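Local coordinates for protein FI20010p1 (Drosophila melanogaster, PDB 7CFB) that probably helps assemble the piRNA amplification complex in germline gene silencing, this part being the first extended Tudor domain of Krimper, at residues 54-59 against 63-68; 180-183 against 189-192; 28-33 against 122-127; 174-179 against 215-220. One frame throughout, in Å; residues are numbered along the deposited sequence.

Contact 1: 54-59 against 63-68; sequences LASVDV and CAYVAK
A55 and S56 both face Y65 across the antiparallel hairpin of strands 49-57 and 64-67, a classic beta bulge in a five-stranded sheet. Its strand order is consistent with the OB-like, SN-type half of an extended Tudor domain. The extra residue costs the first strand one step of register: A55 N reaches Y65 O at 2.8 Å along a rather bent line (130° at the hydrogen), whereas Y65 N returns to S56 O at 3.0 Å. A third backbone bond, D58 N to C63 O, closes the hairpin end. Because of the bulge, L54 and V57, three residues apart, send their side chains to one face and flank A64. With CG turned anti to the backbone N (chi1 175°), L54 brings CD1 to 4.2 Å from A64 CB, and V57 approaches the same methyl with CG2 at 4.1 Å. Helix 166-169 covers this face, M169 and I166 touching L54 and V57. S56 and Y65 occupy the other face. S56 holds OG between its backbone N and carbonyl carbon (chi1 58°), a rotation that lays the hydroxyl obliquely beside the Y65 ring; the hydroxyl is bonded to F130 O, so the ring is its neighbour and not its polar partner. A55 CB packs at 4.0 Å against Y65 CB, on the stem of the same side chain. Farther out, the Y65 hydroxyl bonds weakly to R158, while R31 and Y34 of helix 30-36 touch the residue. The hydroxyl of S56 comes closest to the ring at CD1, with OG and that carbon 3.5 Å apart.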
loop_
_atom_site.group_PDB
_atom_site.type_symbol
_atom_site.label_atom_id
_atom_site.label_comp_id
_atom_site.label_asym_id
_atom_site.label_seq_id
_atom_site.Cartn_x
_atom_site.Cartn_y
_atom_site.Cartn_z
ATOM N N LEU A 54 -10.240 -2.772 -4.713
ATOM C CA LEU A 54 -9.826 -3.886 -3.843
ATOM C C LEU A 54 -8.305 -3.868 -3.947
ATOM O O LEU A 54 -7.785 -4.313 -4.934
ATOM C CB LEU A 54 -10.424 -5.185 -4.380
ATOM C CG LEU A 54 -9.998 -6.454 -3.657
ATOM C CD1 LEU A 54 -10.226 -6.325 -2.184
ATOM C CD2 LEU A 54 -10.715 -7.667 -4.190
ATOM N N ALA A 55 -7.653 -3.269 -2.963
ATOM C CA ALA A 55 -6.193 -3.067 -2.987
ATOM C C ALA A 55 -5.432 -4.388 -2.982
ATOM O O ALA A 55 -4.585 -4.553 -3.786
ATOM C CB ALA A 55 -5.809 -2.213 -1.824
ATOM N N SER A 56 -5.801 -5.290 -2.103
ATOM C CA SER A 56 -5.111 -6.586 -2.013
ATOM C C SER A 56 -5.999 -7.565 -1.262
ATOM O O SER A 56 -6.857 -7.142 -0.514
ATOM C CB SER A 56 -3.780 -6.462 -1.340
ATOM O OG SER A 56 -3.898 -5.924 -0.057
ATOM N N VAL A 57 -5.800 -8.836 -1.501
ATOM C CA VAL A 57 -6.566 -9.843 -0.738
ATOM C C VAL A 57 -5.484 -10.726 -0.152
ATOM O O VAL A 57 -4.735 -11.273 -0.907
ATOM C CB VAL A 57 -7.549 -10.575 -1.657
ATOM C CG1 VAL A 57 -7.915 -11.946 -1.139
ATOM C CG2 VAL A 57 -8.787 -9.746 -1.887
ATOM N N ASP A 58 -5.333 -10.729 1.153
ATOM C CA ASP A 58 -4.238 -11.535 1.719
ATOM C C ASP A 58 -4.864 -12.842 2.174
ATOM O O ASP A 58 -5.238 -12.926 3.333
ATOM C CB ASP A 58 -3.554 -10.785 2.855
ATOM C CG ASP A 58 -2.422 -11.559 3.482
ATOM O OD1 ASP A 58 -2.187 -12.667 3.042
ATOM O OD2 ASP A 58 -1.791 -11.030 4.388
ATOM N N VAL A 59 -4.757 -13.885 1.355
ATOM C CA VAL A 59 -5.414 -15.195 1.639
ATOM C C VAL A 59 -4.621 -16.024 2.656
ATOM O O VAL A 59 -5.057 -17.120 2.921
ATOM C CB VAL A 59 -5.815 -15.986 0.379
ATOM C CG1 VAL A 59 -7.002 -16.874 0.655
ATOM C CG2 VAL A 59 -6.168 -15.081 -0.784
ATOM N N CYS A 63 -7.788 -11.346 5.893
ATOM C CA CYS A 63 -8.275 -9.974 5.631
ATOM C C CYS A 63 -7.888 -9.459 4.246
ATOM O O CYS A 63 -6.947 -9.950 3.665
ATOM C CB CYS A 63 -7.584 -9.011 6.567
ATOM S SG CYS A 63 -5.992 -8.568 5.851
ATOM N N ALA A 64 -8.651 -8.477 3.787
ATOM C CA ALA A 64 -8.506 -7.769 2.507
ATOM C C ALA A 64 -8.281 -6.279 2.775
ATOM O O ALA A 64 -8.306 -5.873 3.907
ATOM C CB ALA A 64 -9.714 -7.975 1.663
ATOM N N TYR A 65 -7.943 -5.540 1.736
ATOM C CA TYR A 65 -7.708 -4.084 1.849
ATOM C C TYR A 65 -8.472 -3.339 0.757
ATOM O O TYR A 65 -8.465 -3.765 -0.368
ATOM C CB TYR A 65 -6.216 -3.797 1.828
ATOM C CG TYR A 65 -5.473 -4.215 3.062
ATOM C CD1 TYR A 65 -5.000 -5.501 3.208
ATOM C CD2 TYR A 65 -5.228 -3.319 4.078
ATOM C CE1 TYR A 65 -4.314 -5.892 4.336
ATOM C CE2 TYR A 65 -4.540 -3.688 5.210
ATOM C CZ TYR A 65 -4.083 -4.980 5.339
ATOM O OH TYR A 65 -3.417 -5.356 6.443
ATOM N N VAL A 66 -9.105 -2.235 1.129
ATOM C CA VAL A 66 -9.850 -1.389 0.165
ATOM C C VAL A 66 -9.260 0.016 0.182
ATOM O O VAL A 66 -8.788 0.430 1.218
ATOM C CB VAL A 66 -11.366 -1.395 0.398
ATOM C CG1 VAL A 66 -11.959 -2.753 0.121
ATOM C CG2 VAL A 66 -11.731 -0.918 1.778
ATOM N N ALA A 67 -9.233 0.660 -0.976
ATOM C CA ALA A 67 -8.666 2.012 -1.121
ATOM C C ALA A 67 -9.598 2.897 -1.928
ATOM O O ALA A 67 -10.027 2.489 -2.986
ATOM C CB ALA A 67 -7.313 1.932 -1.750
ATOM N N LYS A 68 -9.898 4.062 -1.392
ATOM C CA LYS A 68 -10.761 5.021 -2.105
ATOM C C LYS A 68 -10.068 5.561 -3.351
ATOM O O LYS A 68 -10.718 5.642 -4.333
ATOM C CB LYS A 68 -11.302 6.088 -1.166
ATOM C CG LYS A 68 -12.749 5.884 -0.774
ATOM C CD LYS A 68 -13.653 6.061 -1.926
ATOM C CE LYS A 68 -15.086 6.343 -1.561
ATOM N NZ LYS A 68 -15.930 6.316 -2.768
#

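Contact 2: 180-183 against 189-192; sequences RVHE and LVAE
H182 and E183 both sit opposite V190, a classic beta bulge in the hairpin of strands 176-184 and 189-194. The tight part is the backbone ladder. V190 O receives two donors: E183 N at 3.0 Å, nearly straight, and H182 N in a weak bond bent to 125°. V190 N answers E183 O at 2.9 Å, and beyond the bulge R180 and E192 exchange a reciprocal pair, the shorter from R180 N to E192 O at 2.7 Å. V181 and A191 share the buried face, where V50 lies against V181, and C159 and I179 against A191. The opposite face is looser and reaches solvent. E183 and V190 run side by side, CB to CB 4.0 Å, with the aliphatic part of the glutamate along the valine. H182 sets CG anti to its carbonyl carbon (chi1 -73°), which carries the ring across to the partner strand, where CE1 lies over E192. There the side chains cross obliquely, and E192 OE1 meets the ring edge at CE1, 3.2 Å away. H182 ND1 gives only a weak, long bond to R180 O. R180 NE stays 4.9 Å from E192 OE2, too far for a salt bridge. The charges on this outer face therefore probably add only a diffuse attraction, and the hairpin probably depends mainly on its backbone bonds, with V181 and A191 packing into the core.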
loop_
_atom_site.group_PDB
_atom_site.type_symbol
_atom_site.label_atom_id
_atom_site.label_comp_id
_atom_site.label_asym_id
_atom_site.label_seq_id
_atom_site.Cartn_x
_atom_site.Cartn_y
_atom_site.Cartn_z
ATOM N N ARG A 180 -20.863 -3.187 0.976
ATOM C CA ARG A 180 -21.807 -2.715 2.006
ATOM C C ARG A 180 -21.000 -2.681 3.295
ATOM O O ARG A 180 -20.581 -3.717 3.724
ATOM C CB ARG A 180 -23.006 -3.627 2.253
ATOM C CG ARG A 180 -23.524 -4.372 1.046
ATOM C CD ARG A 180 -24.799 -5.097 1.396
ATOM N NE ARG A 180 -25.541 -5.366 0.187
ATOM C CZ ARG A 180 -26.605 -4.698 -0.183
ATOM N NH1 ARG A 180 -27.067 -3.747 0.592
ATOM N NH2 ARG A 180 -27.216 -5.005 -1.300
ATOM N N VAL A 181 -20.850 -1.518 3.887
ATOM C CA VAL A 181 -20.047 -1.389 5.121
ATOM C C VAL A 181 -20.907 -1.762 6.330
ATOM O O VAL A 181 -21.811 -1.052 6.625
ATOM C CB VAL A 181 -19.516 0.048 5.197
ATOM C CG1 VAL A 181 -18.546 0.268 6.324
ATOM C CG2 VAL A 181 -18.936 0.481 3.878
ATOM N N HIS A 182 -20.696 -2.941 6.886
ATOM C CA HIS A 182 -21.404 -3.349 8.121
ATOM C C HIS A 182 -20.855 -2.599 9.326
ATOM O O HIS A 182 -21.620 -2.153 10.123
ATOM C CB HIS A 182 -21.276 -4.852 8.365
ATOM C CG HIS A 182 -22.072 -5.719 7.454
ATOM N ND1 HIS A 182 -22.038 -5.589 6.101
ATOM C CD2 HIS A 182 -22.883 -6.758 7.706
ATOM C CE1 HIS A 182 -22.815 -6.475 5.555
ATOM N NE2 HIS A 182 -23.336 -7.195 6.515
ATOM N N GLU A 183 -19.544 -2.562 9.486
ATOM C CA GLU A 183 -18.987 -1.864 10.649
ATOM C C GLU A 183 -17.746 -1.085 10.257
ATOM O O GLU A 183 -16.984 -1.535 9.449
ATOM C CB GLU A 183 -18.525 -2.824 11.740
ATOM C CG GLU A 183 -19.581 -3.782 12.205
ATOM C CD GLU A 183 -19.079 -4.892 13.101
ATOM O OE1 GLU A 183 -18.194 -4.638 13.920
ATOM O OE2 GLU A 183 -19.577 -5.985 12.969
ATOM N N LEU A 189 -12.528 -2.396 8.863
ATOM C CA LEU A 189 -13.904 -2.423 8.365
ATOM C C LEU A 189 -14.428 -3.848 8.318
ATOM O O LEU A 189 -13.671 -4.773 8.147
ATOM C CB LEU A 189 -13.927 -1.905 6.927
ATOM C CG LEU A 189 -13.393 -0.516 6.628
ATOM C CD1 LEU A 189 -13.491 -0.237 5.145
ATOM C CD2 LEU A 189 -14.149 0.534 7.409
ATOM N N VAL A 190 -15.724 -3.964 8.492
ATOM C CA VAL A 190 -16.414 -5.232 8.204
ATOM C C VAL A 190 -17.321 -4.860 7.046
ATOM O O VAL A 190 -18.182 -4.049 7.238
ATOM C CB VAL A 190 -17.174 -5.778 9.417
ATOM C CG1 VAL A 190 -18.057 -6.932 9.019
ATOM C CG2 VAL A 190 -16.235 -6.172 10.533
ATOM N N ALA A 191 -17.047 -5.403 5.881
ATOM C CA ALA A 191 -17.818 -5.062 4.675
ATOM C C ALA A 191 -18.139 -6.311 3.855
ATOM O O ALA A 191 -17.411 -7.248 3.892
ATOM C CB ALA A 191 -17.049 -4.077 3.850
ATOM N N GLU A 192 -19.230 -6.248 3.119
ATOM C CA GLU A 192 -19.691 -7.351 2.265
ATOM C C GLU A 192 -19.673 -6.843 0.830
ATOM O O GLU A 192 -20.256 -5.839 0.580
ATOM C CB GLU A 192 -21.076 -7.750 2.757
ATOM C CG GLU A 192 -21.924 -8.415 1.718
ATOM C CD GLU A 192 -23.202 -9.002 2.271
ATOM O OE1 GLU A 192 -23.538 -8.696 3.381
ATOM O OE2 GLU A 192 -23.833 -9.741 1.571
#

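Contact 3: 28-33 against 122-127; sequences TTRRDI and GYDAYL. With SO4 (sulfate ion), chain C.
R30 and I33, about one turn apart at the start of helix 30-36, face D124 and Y126, alternate residues of strand 123-127, at a distance where the nearest CA atoms, those of R30 and Y126, are 7.7 Å apart. R30 extends its chain from CG to NE and takes the carboxylate side-on. NE bonds to D124 OD2 at 2.9 Å, nearly straight at 169° and on the syn lone pair, while NH2 bonds to D124 OD1 at 2.9 Å, tilted 35° from the carboxylate plane. N115 ND2 gives D124 OD2 a second bond. Beside this bridge I33 CG2 packs on Y126 CB at 4.3 Å, and the Y126 ring stacks with H133. Replacing D124 by an alanine is likely to leave the R30 guanidinium without its mate and free to turn, and N115 without this acceptor. At the helix start T29 is the N-cap: its OG1 accepts from D32 N and donates to sulfate O4 at 2.8 Å, while R31 N reaches sulfate O2. The sulfate probably came from the crystallisation liquor. The contact thus rests on one true ion pair, the two-nitrogen salt bridge joining helix to Tudor strand; separately, the helix N-terminus, where R31 amide and T29 hydroxyl bind sulfate, probably favours an anion.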
loop_
_atom_site.group_PDB
_atom_site.type_symbol
_atom_site.label_atom_id
_atom_site.label_comp_id
_atom_site.label_asym_id
_atom_site.label_seq_id
_atom_site.Cartn_x
_atom_site.Cartn_y
_atom_site.Cartn_z
ATOM N N THR A 28 8.217 -1.814 14.934
ATOM C CA THR A 28 6.860 -2.287 15.287
ATOM C C THR A 28 6.516 -3.555 14.522
ATOM O O THR A 28 7.226 -3.888 13.642
ATOM C CB THR A 28 5.801 -1.223 14.978
ATOM O OG1 THR A 28 5.882 -0.920 13.594
ATOM C CG2 THR A 28 5.971 0.062 15.751
ATOM N N THR A 29 5.440 -4.219 14.918
ATOM C CA THR A 29 4.878 -5.398 14.224
ATOM C C THR A 29 4.005 -4.951 13.045
ATOM O O THR A 29 3.741 -3.783 12.931
ATOM C CB THR A 29 4.008 -6.240 15.161
ATOM O OG1 THR A 29 2.903 -5.465 15.601
ATOM C CG2 THR A 29 4.754 -6.788 16.351
ATOM N N ARG A 30 3.585 -5.901 12.231
ATOM C CA ARG A 30 2.740 -5.608 11.064
ATOM C C ARG A 30 1.418 -4.995 11.531
ATOM O O ARG A 30 1.002 -4.046 10.926
ATOM C CB ARG A 30 2.640 -6.866 10.221
ATOM C CG ARG A 30 3.981 -7.293 9.660
ATOM C CD ARG A 30 3.860 -8.415 8.687
ATOM N NE ARG A 30 5.080 -8.643 7.959
ATOM C CZ ARG A 30 5.213 -9.575 7.049
ATOM N NH1 ARG A 30 4.214 -10.388 6.798
ATOM N NH2 ARG A 30 6.346 -9.724 6.415
ATOM N N ARG A 31 0.823 -5.513 12.598
ATOM C CA ARG A 31 -0.436 -4.937 13.122
ATOM C C ARG A 31 -0.186 -3.525 13.645
ATOM O O ARG A 31 -0.961 -2.670 13.329
ATOM C CB ARG A 31 -1.050 -5.830 14.199
ATOM C CG ARG A 31 -1.648 -7.133 13.691
ATOM C CD ARG A 31 -2.507 -7.095 12.431
ATOM N NE ARG A 31 -3.584 -6.116 12.463
ATOM C CZ ARG A 31 -3.819 -5.172 11.555
ATOM N NH1 ARG A 31 -4.821 -4.344 11.746
ATOM N NH2 ARG A 31 -3.075 -5.054 10.467
ATOM N N ASP A 32 0.901 -3.316 14.375
ATOM C CA ASP A 32 1.187 -1.997 14.969
ATOM C C ASP A 32 1.438 -0.943 13.897
ATOM O O ASP A 32 0.836 0.068 14.008
ATOM C CB ASP A 32 2.344 -2.045 15.962
ATOM C CG ASP A 32 2.032 -2.759 17.263
ATOM O OD1 ASP A 32 0.872 -3.003 17.518
ATOM O OD2 ASP A 32 2.965 -3.082 17.979
ATOM N N ILE A 33 2.212 -1.243 12.854
ATOM C CA ILE A 33 2.557 -0.227 11.814
ATOM C C ILE A 33 1.282 0.250 11.124
ATOM O O ILE A 33 1.152 1.412 10.934
ATOM C CB ILE A 33 3.656 -0.695 10.840
ATOM C CG1 ILE A 33 4.116 0.424 9.904
ATOM C CG2 ILE A 33 3.228 -1.903 10.050
ATOM C CD1 ILE A 33 4.612 1.628 10.590
ATOM N N GLY A 122 18.257 -7.282 6.048
ATOM C CA GLY A 122 17.139 -6.579 5.460
ATOM C C GLY A 122 16.153 -6.097 6.510
ATOM O O GLY A 122 16.463 -5.982 7.702
ATOM N N TYR A 123 14.937 -5.814 6.048
ATOM C CA TYR A 123 13.926 -5.180 6.881
ATOM C C TYR A 123 12.548 -5.698 6.501
ATOM O O TYR A 123 12.340 -6.232 5.410
ATOM C CB TYR A 123 13.958 -3.651 6.742
ATOM C CG TYR A 123 15.339 -3.049 6.857
ATOM C CD1 TYR A 123 16.166 -2.939 5.745
ATOM C CD2 TYR A 123 15.818 -2.596 8.078
ATOM C CE1 TYR A 123 17.432 -2.399 5.848
ATOM C CE2 TYR A 123 17.083 -2.050 8.192
ATOM C CZ TYR A 123 17.884 -1.953 7.072
ATOM O OH TYR A 123 19.144 -1.411 7.180
ATOM N N ASP A 124 11.606 -5.527 7.423
ATOM C CA ASP A 124 10.190 -5.715 7.144
ATOM C C ASP A 124 9.593 -4.359 6.797
ATOM O O ASP A 124 9.790 -3.385 7.533
ATOM C CB ASP A 124 9.472 -6.330 8.348
ATOM C CG ASP A 124 8.100 -6.868 7.996
ATOM O OD1 ASP A 124 7.899 -7.280 6.834
ATOM O OD2 ASP A 124 7.224 -6.884 8.886
ATOM N N ALA A 125 8.897 -4.307 5.679
ATOM C CA ALA A 125 8.364 -3.032 5.178
ATOM C C ALA A 125 6.888 -3.158 4.829
ATOM O O ALA A 125 6.452 -4.230 4.514
ATOM C CB ALA A 125 9.164 -2.605 3.985
ATOM N N TYR A 126 6.185 -2.045 4.878
ATOM C CA TYR A 126 4.746 -2.014 4.565
ATOM C C TYR A 126 4.456 -1.036 3.426
ATOM O O TYR A 126 4.826 0.082 3.487
ATOM C CB TYR A 126 3.972 -1.669 5.832
ATOM C CG TYR A 126 2.478 -1.619 5.691
ATOM C CD1 TYR A 126 1.789 -2.673 5.143
ATOM C CD2 TYR A 126 1.758 -0.524 6.100
ATOM C CE1 TYR A 126 0.421 -2.661 5.023
ATOM C CE2 TYR A 126 0.389 -0.480 5.961
ATOM C CZ TYR A 126 -0.286 -1.555 5.427
ATOM O OH TYR A 126 -1.625 -1.559 5.285
ATOM N N LEU A 127 3.747 -1.514 2.429
ATOM C CA LEU A 127 3.316 -0.668 1.300
ATOM C C LEU A 127 1.965 -0.101 1.724
ATOM O O LEU A 127 0.972 -0.741 1.539
ATOM C CB LEU A 127 3.252 -1.531 0.042
ATOM C CG LEU A 127 4.543 -2.243 -0.332
ATOM C CD1 LEU A 127 4.497 -2.726 -1.748
ATOM C CD2 LEU A 127 5.728 -1.337 -0.157
HETATM S S SO4 C . 1.273 -8.806 15.375
HETATM O O1 SO4 C . -0.084 -9.330 15.509
HETATM O O2 SO4 C . 1.479 -8.312 14.014
HETATM O O3 SO4 C . 2.227 -9.874 15.654
HETATM O O4 SO4 C . 1.467 -7.717 16.329
#

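Contact 4: 174-179 against 215-220; sequences NTYIKI and EDDMAM
Y176 and M218 both place CG anti to the carbonyl carbon (chi1 -74° and -62°), and M218 then bends at chi2 and chi3, which brings its sulfur to the rim of the tyrosine ring. The result is a Met-aromatic contact in the edge geometry: SD lies 5.0 Å from the ring centroid, 78° off the normal, and 3.9 Å from Y176 CD2. At the far end of the ring, Y176 OH comes to 3.4 Å from D217 CB, the two side chains crossing at about a right angle. No direct hydrogen bond joins them. A water spans the gap, 2.6 Å from Y176 OH, and donates to D217 OD2 at 2.9 Å. The other carboxylate oxygen, D217 OD1, forms a salt bridge with K77. The contact thus sets the start of helix 215-228 against strand 176-184, whose neighbour 49-57 touches the tyrosine side chain through T51 and V53, while L221 touches it from the helix. Putting a serine in place of Y176 would probably open a gap beside M218 and leave the bridging water without one of its partners. With a lysine on one oxygen and a water on the other, D217 is likely to stay ionised, so the helix meets the sheet through a water bridge as well as through direct sulfur and carbon contacts.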
loop_
_atom_site.group_PDB
_atom_site.type_symbol
_atom_site.label_atom_id
_atom_site.label_comp_id
_atom_site.label_asym_id
_atom_site.label_seq_id
_atom_site.Cartn_x
_atom_site.Cartn_y
_atom_site.Cartn_z
ATOM N N ASN A 174 -7.153 -4.850 -7.695
ATOM C CA ASN A 174 -6.863 -3.715 -8.599
ATOM C C ASN A 174 -8.058 -3.450 -9.508
ATOM O O ASN A 174 -7.845 -3.032 -10.593
ATOM C CB ASN A 174 -5.514 -3.804 -9.316
ATOM C CG ASN A 174 -4.337 -3.688 -8.383
ATOM O OD1 ASN A 174 -4.260 -2.754 -7.609
ATOM N ND2 ASN A 174 -3.420 -4.629 -8.460
ATOM N N THR A 175 -9.262 -3.739 -9.042
ATOM C CA THR A 175 -10.497 -3.369 -9.760
ATOM C C THR A 175 -11.411 -2.624 -8.788
ATOM O O THR A 175 -11.230 -2.769 -7.592
ATOM C CB THR A 175 -11.226 -4.565 -10.375
ATOM O OG1 THR A 175 -11.770 -5.355 -9.334
ATOM C CG2 THR A 175 -10.347 -5.408 -11.267
ATOM N N TYR A 176 -12.318 -1.814 -9.312
ATOM C CA TYR A 176 -13.300 -1.115 -8.462
ATOM C C TYR A 176 -14.425 -2.079 -8.093
ATOM O O TYR A 176 -14.912 -2.769 -8.947
ATOM C CB TYR A 176 -13.850 0.138 -9.137
ATOM C CG TYR A 176 -12.906 1.300 -9.177
ATOM C CD1 TYR A 176 -12.861 2.213 -8.150
ATOM C CD2 TYR A 176 -12.063 1.486 -10.245
ATOM C CE1 TYR A 176 -11.986 3.275 -8.178
ATOM C CE2 TYR A 176 -11.188 2.546 -10.294
ATOM C CZ TYR A 176 -11.154 3.446 -9.261
ATOM O OH TYR A 176 -10.292 4.483 -9.313
ATOM N N ILE A 177 -14.791 -2.101 -6.824
ATOM C CA ILE A 177 -15.909 -2.937 -6.319
ATOM C C ILE A 177 -16.846 -2.072 -5.484
ATOM O O ILE A 177 -16.509 -0.939 -5.199
ATOM C CB ILE A 177 -15.411 -4.133 -5.492
ATOM C CG1 ILE A 177 -14.697 -3.726 -4.210
ATOM C CG2 ILE A 177 -14.574 -5.067 -6.325
ATOM C CD1 ILE A 177 -14.496 -4.861 -3.257
ATOM N N LYS A 178 -18.014 -2.607 -5.169
ATOM C CA LYS A 178 -18.948 -1.916 -4.258
ATOM C C LYS A 178 -19.070 -2.780 -3.010
ATOM O O LYS A 178 -19.240 -3.955 -3.158
ATOM C CB LYS A 178 -20.294 -1.622 -4.917
ATOM C CG LYS A 178 -20.232 -0.889 -6.246
ATOM C CD LYS A 178 -21.573 -0.448 -6.759
ATOM C CE LYS A 178 -21.495 0.239 -8.106
ATOM N NZ LYS A 178 -20.525 1.363 -8.138
ATOM N N ILE A 179 -18.926 -2.186 -1.840
ATOM C CA ILE A 179 -18.998 -2.942 -0.565
ATOM C C ILE A 179 -20.066 -2.337 0.341
ATOM O O ILE A 179 -20.157 -1.141 0.382
ATOM C CB ILE A 179 -17.635 -2.948 0.153
ATOM C CG1 ILE A 179 -17.078 -1.540 0.311
ATOM C CG2 ILE A 179 -16.639 -3.879 -0.519
ATOM C CD1 ILE A 179 -16.094 -1.411 1.405
ATOM N N GLU A 215 -10.954 7.904 -16.515
ATOM C CA GLU A 215 -10.151 7.025 -17.401
ATOM C C GLU A 215 -8.720 6.947 -16.871
ATOM O O GLU A 215 -8.115 5.912 -16.977
ATOM C CB GLU A 215 -10.175 7.544 -18.833
ATOM C CG GLU A 215 -9.407 6.654 -19.789
ATOM C CD GLU A 215 -8.423 7.357 -20.717
ATOM O OE1 GLU A 215 -8.843 7.782 -21.807
ATOM O OE2 GLU A 215 -7.228 7.456 -20.351
ATOM N N ASP A 216 -8.201 8.039 -16.333
ATOM C CA ASP A 216 -6.817 8.050 -15.796
ATOM C C ASP A 216 -6.716 7.072 -14.625
ATOM O O ASP A 216 -5.686 6.470 -14.480
ATOM C CB ASP A 216 -6.387 9.457 -15.391
ATOM C CG ASP A 216 -6.138 10.386 -16.568
ATOM O OD1 ASP A 216 -6.059 9.899 -17.699
ATOM O OD2 ASP A 216 -6.036 11.580 -16.327
ATOM N N ASP A 217 -7.753 6.997 -13.801
ATOM C CA ASP A 217 -7.770 6.099 -12.628
ATOM C C ASP A 217 -7.656 4.646 -13.102
ATOM O O ASP A 217 -6.856 3.928 -12.559
ATOM C CB ASP A 217 -9.019 6.380 -11.796
ATOM C CG ASP A 217 -8.871 7.495 -10.782
ATOM O OD1 ASP A 217 -7.764 7.913 -10.512
ATOM O OD2 ASP A 217 -9.885 7.911 -10.265
ATOM N N MET A 218 -8.396 4.258 -14.129
ATOM C CA MET A 218 -8.309 2.872 -14.643
ATOM C C MET A 218 -6.915 2.625 -15.228
ATOM O O MET A 218 -6.406 1.529 -15.091
ATOM C CB MET A 218 -9.389 2.599 -15.683
ATOM C CG MET A 218 -10.769 2.739 -15.117
ATOM S SD MET A 218 -11.214 1.356 -14.071
ATOM C CE MET A 218 -11.352 0.057 -15.291
ATOM N N ALA A 219 -6.343 3.628 -15.886
ATOM C CA ALA A 219 -4.990 3.480 -16.445
ATOM C C ALA A 219 -4.002 3.260 -15.303
ATOM O O ALA A 219 -3.133 2.422 -15.424
ATOM C CB ALA A 219 -4.642 4.696 -17.243
ATOM N N MET A 220 -4.157 3.999 -14.220
ATOM C CA MET A 220 -3.243 3.811 -13.082
ATOM C C MET A 220 -3.396 2.396 -12.516
ATOM O O MET A 220 -2.410 1.807 -12.187
ATOM C CB MET A 220 -3.543 4.824 -11.993
ATOM C CG MET A 220 -2.553 4.738 -10.918
ATOM S SD MET A 220 -3.077 5.645 -9.543
ATOM C CE MET A 220 -4.508 4.742 -8.987
HETATM O O HOH W 1 -10.767 6.613 -7.848
#

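Contacts 1, 2 and 4 all reach one sheet, in which strands 49-57 and 176-184 are neighbours; contact 1 lies about 13 Å, centre to centre, from each of the other two. L54 pairs with N174 and T175 through backbone bonds, and V66 packs on L189. Contacts 2 and 4 both use strand 176-184. Contact 3 sets helix 30-36 against the Tudor sheet, about 25 Å from contact 2 and 26 Å from contact 4, yet Y126 touches Y65 of contact 1. Along the chain contact 3 opens first and encloses contact 1; contact 4 follows and encloses contact 2. Chain segments from before and after the Tudor strands thus build one sheet, as in other extended Tudor domains.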